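PDB 1OXJ: RNA-binding protein Smaug from Drosophila melanogaster, which probably recognises RNA through its SAM domain, which is followed by a helical PHAT domain. Local coordinates for residues 61-73 against 86-98. Numbering follows the deposited sequence.
Sequences KLKERANILNRVE and AVEELTNIVLTPM
The guanidinium of R65 carries L62 CD2 over one face, 3.7 Å above the plane and offset toward the rim, while T96 OG1 and P97 O lie at its edge. NH1 gives a nearly straight bond to P97 O (2.7 Å, 169°), meeting that oxygen from above its carbonyl plane, and a more bent one to T96 OG1 at 3.0 Å. NE donates to L62 O in its own helix, so bonds from NE and NH1 together limit the turning of the group; the bend at chi3 (-60°) turns it to serve both. T96 OG1 donates in turn to I93 O, in the carbonyl plane and on a lone pair, within the type I turn I93-T96, an example of an arginine clamping a turn to a helix. With the guanidinium gone, as with an alanine here, P97 O and T96 OG1 would probably lose this donor and the turn would be less firmly held. L62 CD2 also presses on T96 CB at 3.5 Å. Farther along, I93 CD1 lies against L69 CD2 (3.9 Å) and against I68 CG2; L90 and L69 meet through their CD2 methyls; V72 CG1 touches A86 CB. At the margin E89 OE1 and R71 NH1 form a salt bridge at 3.3 Å, the hydrogen bond within it weak, carboxylate and guanidinium planes almost perpendicular. Segments 61-73 and 86-91 run antiparallel (163°), arms of a helical hairpin formed by helices 49-77 and 83-91. Helix 111-127 closes over L69, L90 and I93 through R114 and F115, helix 136-150 backs V87, and W13 of helix 10-16 packs on L62, T96 and P97, consistent with a junction between the SAM and PHAT regions.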
ATOM      1  N   LYS A  61       9.514  -7.037   0.677  1.00 37.79           N
ATOM      2  CA  LYS A  61       8.460  -6.490   1.520  1.00 38.31           C
ATOM      3  C   LYS A  61       7.142  -6.460   0.758  1.00 36.94           C
ATOM      4  O   LYS A  61       6.075  -6.580   1.353  1.00 36.01           O
ATOM      5  CB  LYS A  61       8.820  -5.082   2.010  1.00 41.05           C
ATOM      6  CG  LYS A  61       9.982  -5.076   2.987  1.00 43.07           C
ATOM      7  CD  LYS A  61      10.149  -3.731   3.678  1.00 47.03           C
ATOM      8  CE  LYS A  61      11.324  -3.775   4.642  1.00 48.71           C
ATOM      9  NZ  LYS A  61      11.480  -2.495   5.382  1.00 52.85           N
ATOM     10  N   LEU A  62       7.215  -6.295  -0.561  1.00 35.88           N
ATOM     11  CA  LEU A  62       6.005  -6.289  -1.374  1.00 34.54           C
ATOM     12  C   LEU A  62       5.341  -7.646  -1.217  1.00 34.82           C
ATOM     13  O   LEU A  62       4.119  -7.747  -1.080  1.00 34.62           O
ATOM     14  CB  LEU A  62       6.329  -6.058  -2.859  1.00 33.58           C
ATOM     15  CG  LEU A  62       6.692  -4.638  -3.300  1.00 33.75           C
ATOM     16  CD1 LEU A  62       6.758  -4.573  -4.843  1.00 32.60           C
ATOM     17  CD2 LEU A  62       5.631  -3.663  -2.776  1.00 32.87           C
ATOM     18  N   LYS A  63       6.156  -8.695  -1.212  1.00 36.05           N
ATOM     19  CA  LYS A  63       5.629 -10.049  -1.088  1.00 37.49           C
ATOM     20  C   LYS A  63       4.980 -10.305   0.264  1.00 35.90           C
ATOM     21  O   LYS A  63       4.152 -11.202   0.391  1.00 38.79           O
ATOM     22  CB  LYS A  63       6.733 -11.085  -1.326  1.00 39.05           C
ATOM     23  CG  LYS A  63       7.412 -11.013  -2.685  1.00 41.71           C
ATOM     24  CD  LYS A  63       8.362 -12.195  -2.856  1.00 46.07           C
ATOM     25  CE  LYS A  63       9.469 -11.910  -3.853  1.00 48.91           C
ATOM     26  NZ  LYS A  63      10.474 -10.938  -3.314  1.00 51.53           N
ATOM     27  N   GLU A  64       5.339  -9.512   1.267  1.00 36.93           N
ATOM     28  CA  GLU A  64       4.771  -9.677   2.605  1.00 35.96           C
ATOM     29  C   GLU A  64       3.488  -8.881   2.847  1.00 35.58           C
ATOM     30  O   GLU A  64       2.827  -9.048   3.869  1.00 32.81           O
ATOM     31  CB  GLU A  64       5.799  -9.289   3.666  1.00 38.93           C
ATOM     32  CG  GLU A  64       6.933 -10.290   3.831  1.00 44.02           C
ATOM     33  CD  GLU A  64       6.423 -11.710   4.025  1.00 47.81           C
ATOM     34  OE1 GLU A  64       5.584 -11.932   4.927  1.00 47.75           O
ATOM     35  OE2 GLU A  64       6.863 -12.606   3.272  1.00 51.23           O
ATOM     36  N   ARG A  65       3.121  -8.030   1.896  1.00 34.46           N
ATOM     37  CA  ARG A  65       1.928  -7.216   2.055  1.00 32.50           C
ATOM     38  C   ARG A  65       0.682  -7.961   2.529  1.00 32.98           C
ATOM     39  O   ARG A  65       0.023  -7.523   3.475  1.00 32.84           O
ATOM     40  CB  ARG A  65       1.627  -6.472   0.755  1.00 31.90           C
ATOM     41  CG  ARG A  65       2.571  -5.309   0.490  1.00 27.71           C
ATOM     42  CD  ARG A  65       2.298  -4.694  -0.859  1.00 29.51           C
ATOM     43  NE  ARG A  65       2.481  -5.670  -1.941  1.00 29.27           N
ATOM     44  CZ  ARG A  65       2.213  -5.412  -3.214  1.00 32.79           C
ATOM     45  NH1 ARG A  65       1.757  -4.212  -3.554  1.00 30.33           N
ATOM     46  NH2 ARG A  65       2.380  -6.350  -4.142  1.00 30.41           N
ATOM     47  N   ALA A  66       0.345  -9.077   1.885  1.00 34.54           N
ATOM     48  CA  ALA A  66      -0.846  -9.828   2.282  1.00 33.72           C
ATOM     49  C   ALA A  66      -0.803 -10.247   3.752  1.00 34.50           C
ATOM     50  O   ALA A  66      -1.803 -10.142   4.470  1.00 33.24           O
ATOM     51  CB  ALA A  66      -1.018 -11.062   1.388  1.00 32.76           C
ATOM     52  N   ASN A  67       0.354 -10.723   4.199  1.00 37.24           N
ATOM     53  CA  ASN A  67       0.499 -11.141   5.595  1.00 39.10           C
ATOM     54  C   ASN A  67       0.407  -9.924   6.521  1.00 38.94           C
ATOM     55  O   ASN A  67      -0.249  -9.967   7.565  1.00 37.20           O
ATOM     56  CB  ASN A  67       1.844 -11.851   5.817  1.00 41.81           C
ATOM     57  CG  ASN A  67       1.951 -13.166   5.055  1.00 45.00           C
ATOM     58  OD1 ASN A  67       0.981 -13.918   4.961  1.00 46.58           O
ATOM     59  ND2 ASN A  67       3.139 -13.454   4.524  1.00 47.78           N
ATOM     60  N   ILE A  68       1.073  -8.838   6.138  1.00 38.01           N
ATOM     61  CA  ILE A  68       1.049  -7.621   6.945  1.00 36.46           C
ATOM     62  C   ILE A  68      -0.382  -7.121   7.094  1.00 35.56           C
ATOM     63  O   ILE A  68      -0.833  -6.834   8.200  1.00 35.51           O
ATOM     64  CB  ILE A  68       1.902  -6.510   6.308  1.00 35.96           C
ATOM     65  CG1 ILE A  68       3.388  -6.875   6.412  1.00 37.28           C
ATOM     66  CG2 ILE A  68       1.611  -5.178   6.989  1.00 36.23           C
ATOM     67  CD1 ILE A  68       4.293  -6.037   5.530  1.00 36.17           C
ATOM     68  N   LEU A  69      -1.103  -7.020   5.981  1.00 33.83           N
ATOM     69  CA  LEU A  69      -2.485  -6.550   6.037  1.00 32.40           C
ATOM     70  C   LEU A  69      -3.347  -7.506   6.856  1.00 34.44           C
ATOM     71  O   LEU A  69      -4.195  -7.081   7.639  1.00 33.97           O
ATOM     72  CB  LEU A  69      -3.048  -6.391   4.620  1.00 29.99           C
ATOM     73  CG  LEU A  69      -2.396  -5.249   3.830  1.00 29.97           C
ATOM     74  CD1 LEU A  69      -2.752  -5.350   2.338  1.00 29.91           C
ATOM     75  CD2 LEU A  69      -2.861  -3.918   4.416  1.00 29.59           C
ATOM     76  N   ASN A  70      -3.122  -8.802   6.674  1.00 36.81           N
ATOM     77  CA  ASN A  70      -3.877  -9.808   7.410  1.00 38.34           C
ATOM     78  C   ASN A  70      -3.652  -9.603   8.907  1.00 38.08           C
ATOM     79  O   ASN A  70      -4.594  -9.604   9.700  1.00 37.59           O
ATOM     80  CB  ASN A  70      -3.415 -11.210   6.991  1.00 39.15           C
ATOM     81  CG  ASN A  70      -4.143 -12.309   7.731  1.00 42.61           C
ATOM     82  OD1 ASN A  70      -5.370 -12.428   7.646  1.00 42.24           O
ATOM     83  ND2 ASN A  70      -3.390 -13.124   8.469  1.00 40.88           N
ATOM     84  N   ARG A  71      -2.390  -9.423   9.278  1.00 39.43           N
ATOM     85  CA  ARG A  71      -2.009  -9.209  10.670  1.00 41.77           C
ATOM     86  C   ARG A  71      -2.655  -7.955  11.254  1.00 40.51           C
ATOM     87  O   ARG A  71      -3.195  -7.980  12.359  1.00 39.94           O
ATOM     88  CB  ARG A  71      -0.489  -9.081  10.780  1.00 44.93           C
ATOM     89  CG  ARG A  71       0.017  -8.967  12.202  1.00 50.31           C
ATOM     90  CD  ARG A  71       1.058  -7.874  12.323  1.00 55.09           C
ATOM     91  NE  ARG A  71       2.135  -8.019  11.347  1.00 57.72           N
ATOM     92  CZ  ARG A  71       3.102  -7.123  11.177  1.00 58.80           C
ATOM     93  NH1 ARG A  71       3.123  -6.025  11.919  1.00 59.62           N
ATOM     94  NH2 ARG A  71       4.043  -7.322  10.265  1.00 58.35           N
ATOM     95  N   VAL A  72      -2.580  -6.849  10.520  1.00 39.50           N
ATOM     96  CA  VAL A  72      -3.163  -5.597  10.988  1.00 37.69           C
ATOM     97  C   VAL A  72      -4.659  -5.760  11.179  1.00 37.63           C
ATOM     98  O   VAL A  72      -5.221  -5.326  12.181  1.00 37.59           O
ATOM     99  CB  VAL A  72      -2.881  -4.442   9.994  1.00 36.70           C
ATOM    100  CG1 VAL A  72      -3.717  -3.216  10.359  1.00 36.33           C
ATOM    101  CG2 VAL A  72      -1.397  -4.095  10.022  1.00 36.92           C
ATOM    102  N   GLU A  73      -5.311  -6.392  10.213  1.00 38.93           N
ATOM    103  CA  GLU A  73      -6.743  -6.618  10.312  1.00 42.40           C
ATOM    104  C   GLU A  73      -7.039  -7.339  11.628  1.00 43.02           C
ATOM    105  O   GLU A  73      -7.869  -6.905  12.423  1.00 42.56           O
ATOM    106  CB  GLU A  73      -7.221  -7.495   9.151  1.00 43.99           C
ATOM    107  CG  GLU A  73      -8.701  -7.833   9.212  1.00 46.65           C
ATOM    108  CD  GLU A  73      -9.135  -8.769   8.105  1.00 48.89           C
ATOM    109  OE1 GLU A  73      -8.767  -8.521   6.936  1.00 48.55           O
ATOM    110  OE2 GLU A  73      -9.849  -9.748   8.404  1.00 51.70           O
ATOM    111  N   ALA A  86      -1.345   0.871  13.008  1.00 28.21           N
ATOM    112  CA  ALA A  86      -1.997   0.393  11.790  1.00 29.85           C
ATOM    113  C   ALA A  86      -1.823   1.398  10.653  1.00 31.44           C
ATOM    114  O   ALA A  86      -1.574   1.016   9.505  1.00 31.11           O
ATOM    115  CB  ALA A  86      -3.486   0.149  12.051  1.00 27.15           C
ATOM    116  N   VAL A  87      -1.938   2.687  10.964  1.00 30.13           N
ATOM    117  CA  VAL A  87      -1.800   3.695   9.922  1.00 32.36           C
ATOM    118  C   VAL A  87      -0.350   3.798   9.442  1.00 33.30           C
ATOM    119  O   VAL A  87      -0.093   4.106   8.274  1.00 32.61           O
ATOM    120  CB  VAL A  87      -2.333   5.065  10.413  1.00 34.79           C
ATOM    121  CG1 VAL A  87      -2.043   6.141   9.389  1.00 35.84           C
ATOM    122  CG2 VAL A  87      -3.841   4.967  10.641  1.00 32.17           C
ATOM    123  N   GLU A  88       0.598   3.515  10.333  1.00 33.92           N
ATOM    124  CA  GLU A  88       2.009   3.561   9.959  1.00 34.77           C
ATOM    125  C   GLU A  88       2.266   2.428   8.959  1.00 35.89           C
ATOM    126  O   GLU A  88       2.934   2.623   7.937  1.00 34.30           O
ATOM    127  CB  GLU A  88       2.896   3.387  11.189  1.00 39.85           C
ATOM    128  CG  GLU A  88       4.376   3.616  10.916  1.00 45.12           C
ATOM    129  CD  GLU A  88       5.245   3.371  12.134  1.00 49.62           C
ATOM    130  OE1 GLU A  88       4.924   3.905  13.222  1.00 52.04           O
ATOM    131  OE2 GLU A  88       6.255   2.646  12.001  1.00 51.93           O
ATOM    132  N   GLU A  89       1.738   1.245   9.256  1.00 33.73           N
ATOM    133  CA  GLU A  89       1.891   0.107   8.348  1.00 35.45           C
ATOM    134  C   GLU A  89       1.299   0.459   6.979  1.00 34.31           C
ATOM    135  O   GLU A  89       1.945   0.264   5.949  1.00 34.97           O
ATOM    136  CB  GLU A  89       1.171  -1.131   8.894  1.00 37.17           C
ATOM    137  CG  GLU A  89       1.787  -1.735  10.157  1.00 40.13           C
ATOM    138  CD  GLU A  89       3.105  -2.441   9.893  1.00 42.91           C
ATOM    139  OE1 GLU A  89       3.679  -2.997  10.848  1.00 48.13           O
ATOM    140  OE2 GLU A  89       3.573  -2.447   8.736  1.00 43.95           O
ATOM    141  N   LEU A  90       0.072   0.976   6.967  1.00 32.43           N
ATOM    142  CA  LEU A  90      -0.581   1.326   5.708  1.00 32.17           C
ATOM    143  C   LEU A  90       0.237   2.307   4.882  1.00 32.48           C
ATOM    144  O   LEU A  90       0.271   2.226   3.654  1.00 33.40           O
ATOM    145  CB  LEU A  90      -1.976   1.909   5.955  1.00 30.76           C
ATOM    146  CG  LEU A  90      -3.010   0.965   6.576  1.00 32.21           C
ATOM    147  CD1 LEU A  90      -4.296   1.736   6.838  1.00 29.52           C
ATOM    148  CD2 LEU A  90      -3.274  -0.228   5.648  1.00 29.80           C
ATOM    149  N   THR A  91       0.905   3.227   5.564  1.00 33.22           N
ATOM    150  CA  THR A  91       1.725   4.236   4.902  1.00 32.40           C
ATOM    151  C   THR A  91       2.766   3.626   3.966  1.00 33.70           C
ATOM    152  O   THR A  91       3.080   4.191   2.909  1.00 31.12           O
ATOM    153  CB  THR A  91       2.440   5.108   5.948  1.00 33.34           C
ATOM    154  OG1 THR A  91       1.468   5.932   6.610  1.00 33.46           O
ATOM    155  CG2 THR A  91       3.503   5.972   5.295  1.00 36.90           C
ATOM    156  N   ASN A  92       3.293   2.468   4.353  1.00 31.68           N
ATOM    157  CA  ASN A  92       4.314   1.800   3.560  1.00 33.11           C
ATOM    158  C   ASN A  92       3.750   0.847   2.520  1.00 32.62           C
ATOM    159  O   ASN A  92       4.498   0.128   1.862  1.00 32.83           O
ATOM    160  CB  ASN A  92       5.270   1.048   4.484  1.00 37.84           C
ATOM    161  CG  ASN A  92       5.973   1.974   5.453  1.00 41.03           C
ATOM    162  OD1 ASN A  92       6.543   2.986   5.048  1.00 45.67           O
ATOM    163  ND2 ASN A  92       5.939   1.637   6.737  1.00 43.75           N
ATOM    164  N   ILE A  93       2.433   0.850   2.360  1.00 32.14           N
ATOM    165  CA  ILE A  93       1.803  -0.036   1.385  1.00 30.75           C
ATOM    166  C   ILE A  93       0.985   0.739   0.352  1.00 30.78           C
ATOM    167  O   ILE A  93       0.903   0.350  -0.818  1.00 28.38           O
ATOM    168  CB  ILE A  93       0.875  -1.051   2.104  1.00 30.64           C
ATOM    169  CG1 ILE A  93       1.717  -1.995   2.971  1.00 29.98           C
ATOM    170  CG2 ILE A  93       0.053  -1.845   1.087  1.00 31.66           C
ATOM    171  CD1 ILE A  93       0.887  -3.019   3.732  1.00 30.35           C
ATOM    172  N   VAL A  94       0.416   1.856   0.782  1.00 28.23           N
ATOM    173  CA  VAL A  94      -0.450   2.650  -0.087  1.00 29.18           C
ATOM    174  C   VAL A  94       0.125   3.058  -1.450  1.00 30.32           C
ATOM    175  O   VAL A  94      -0.618   3.152  -2.434  1.00 30.63           O
ATOM    176  CB  VAL A  94      -0.958   3.902   0.652  1.00 28.80           C
ATOM    177  CG1 VAL A  94       0.191   4.887   0.881  1.00 28.61           C
ATOM    178  CG2 VAL A  94      -2.118   4.520  -0.121  1.00 32.53           C
ATOM    179  N   LEU A  95       1.435   3.265  -1.521  1.00 30.73           N
ATOM    180  CA  LEU A  95       2.067   3.666  -2.783  1.00 30.86           C
ATOM    181  C   LEU A  95       2.640   2.510  -3.590  1.00 31.66           C
ATOM    182  O   LEU A  95       3.134   2.716  -4.704  1.00 31.36           O
ATOM    183  CB  LEU A  95       3.188   4.673  -2.522  1.00 32.87           C
ATOM    184  CG  LEU A  95       2.789   5.944  -1.772  1.00 32.63           C
ATOM    185  CD1 LEU A  95       3.988   6.877  -1.680  1.00 34.34           C
ATOM    186  CD2 LEU A  95       1.630   6.626  -2.482  1.00 35.18           C
ATOM    187  N   THR A  96       2.595   1.301  -3.039  1.00 30.33           N
ATOM    188  CA  THR A  96       3.132   0.135  -3.749  1.00 30.69           C
ATOM    189  C   THR A  96       2.265  -0.300  -4.927  1.00 29.61           C
ATOM    190  O   THR A  96       1.056  -0.077  -4.935  1.00 30.70           O
ATOM    191  CB  THR A  96       3.286  -1.082  -2.804  1.00 28.56           C
ATOM    192  OG1 THR A  96       1.992  -1.516  -2.363  1.00 28.97           O
ATOM    193  CG2 THR A  96       4.130  -0.714  -1.599  1.00 28.13           C
ATOM    194  N   PRO A  97       2.880  -0.940  -5.938  1.00 28.70           N
ATOM    195  CA  PRO A  97       2.163  -1.415  -7.124  1.00 29.50           C
ATOM    196  C   PRO A  97       1.130  -2.458  -6.732  1.00 29.21           C
ATOM    197  O   PRO A  97       1.462  -3.474  -6.112  1.00 29.55           O
ATOM    198  CB  PRO A  97       3.271  -2.014  -7.992  1.00 29.43           C
ATOM    199  CG  PRO A  97       4.497  -1.248  -7.575  1.00 29.70           C
ATOM    200  CD  PRO A  97       4.333  -1.142  -6.079  1.00 30.14           C
ATOM    201  N   MET A  98      -0.127  -2.193  -7.074  1.00 29.51           N
ATOM    202  CA  MET A  98      -1.216  -3.103  -6.765  1.00 29.29           C
ATOM    203  C   MET A  98      -2.043  -3.387  -8.006  1.00 30.44           C
ATOM    204  O   MET A  98      -2.392  -2.481  -8.759  1.00 29.10           O
ATOM    205  CB  MET A  98      -2.136  -2.512  -5.687  1.00 29.53           C
ATOM    206  CG  MET A  98      -1.508  -2.346  -4.305  1.00 31.79           C
ATOM    207  SD  MET A  98      -2.755  -1.803  -3.050  1.00 26.44           S
ATOM    208  CE  MET A  98      -1.957  -0.339  -2.379  1.00 32.17           C
TER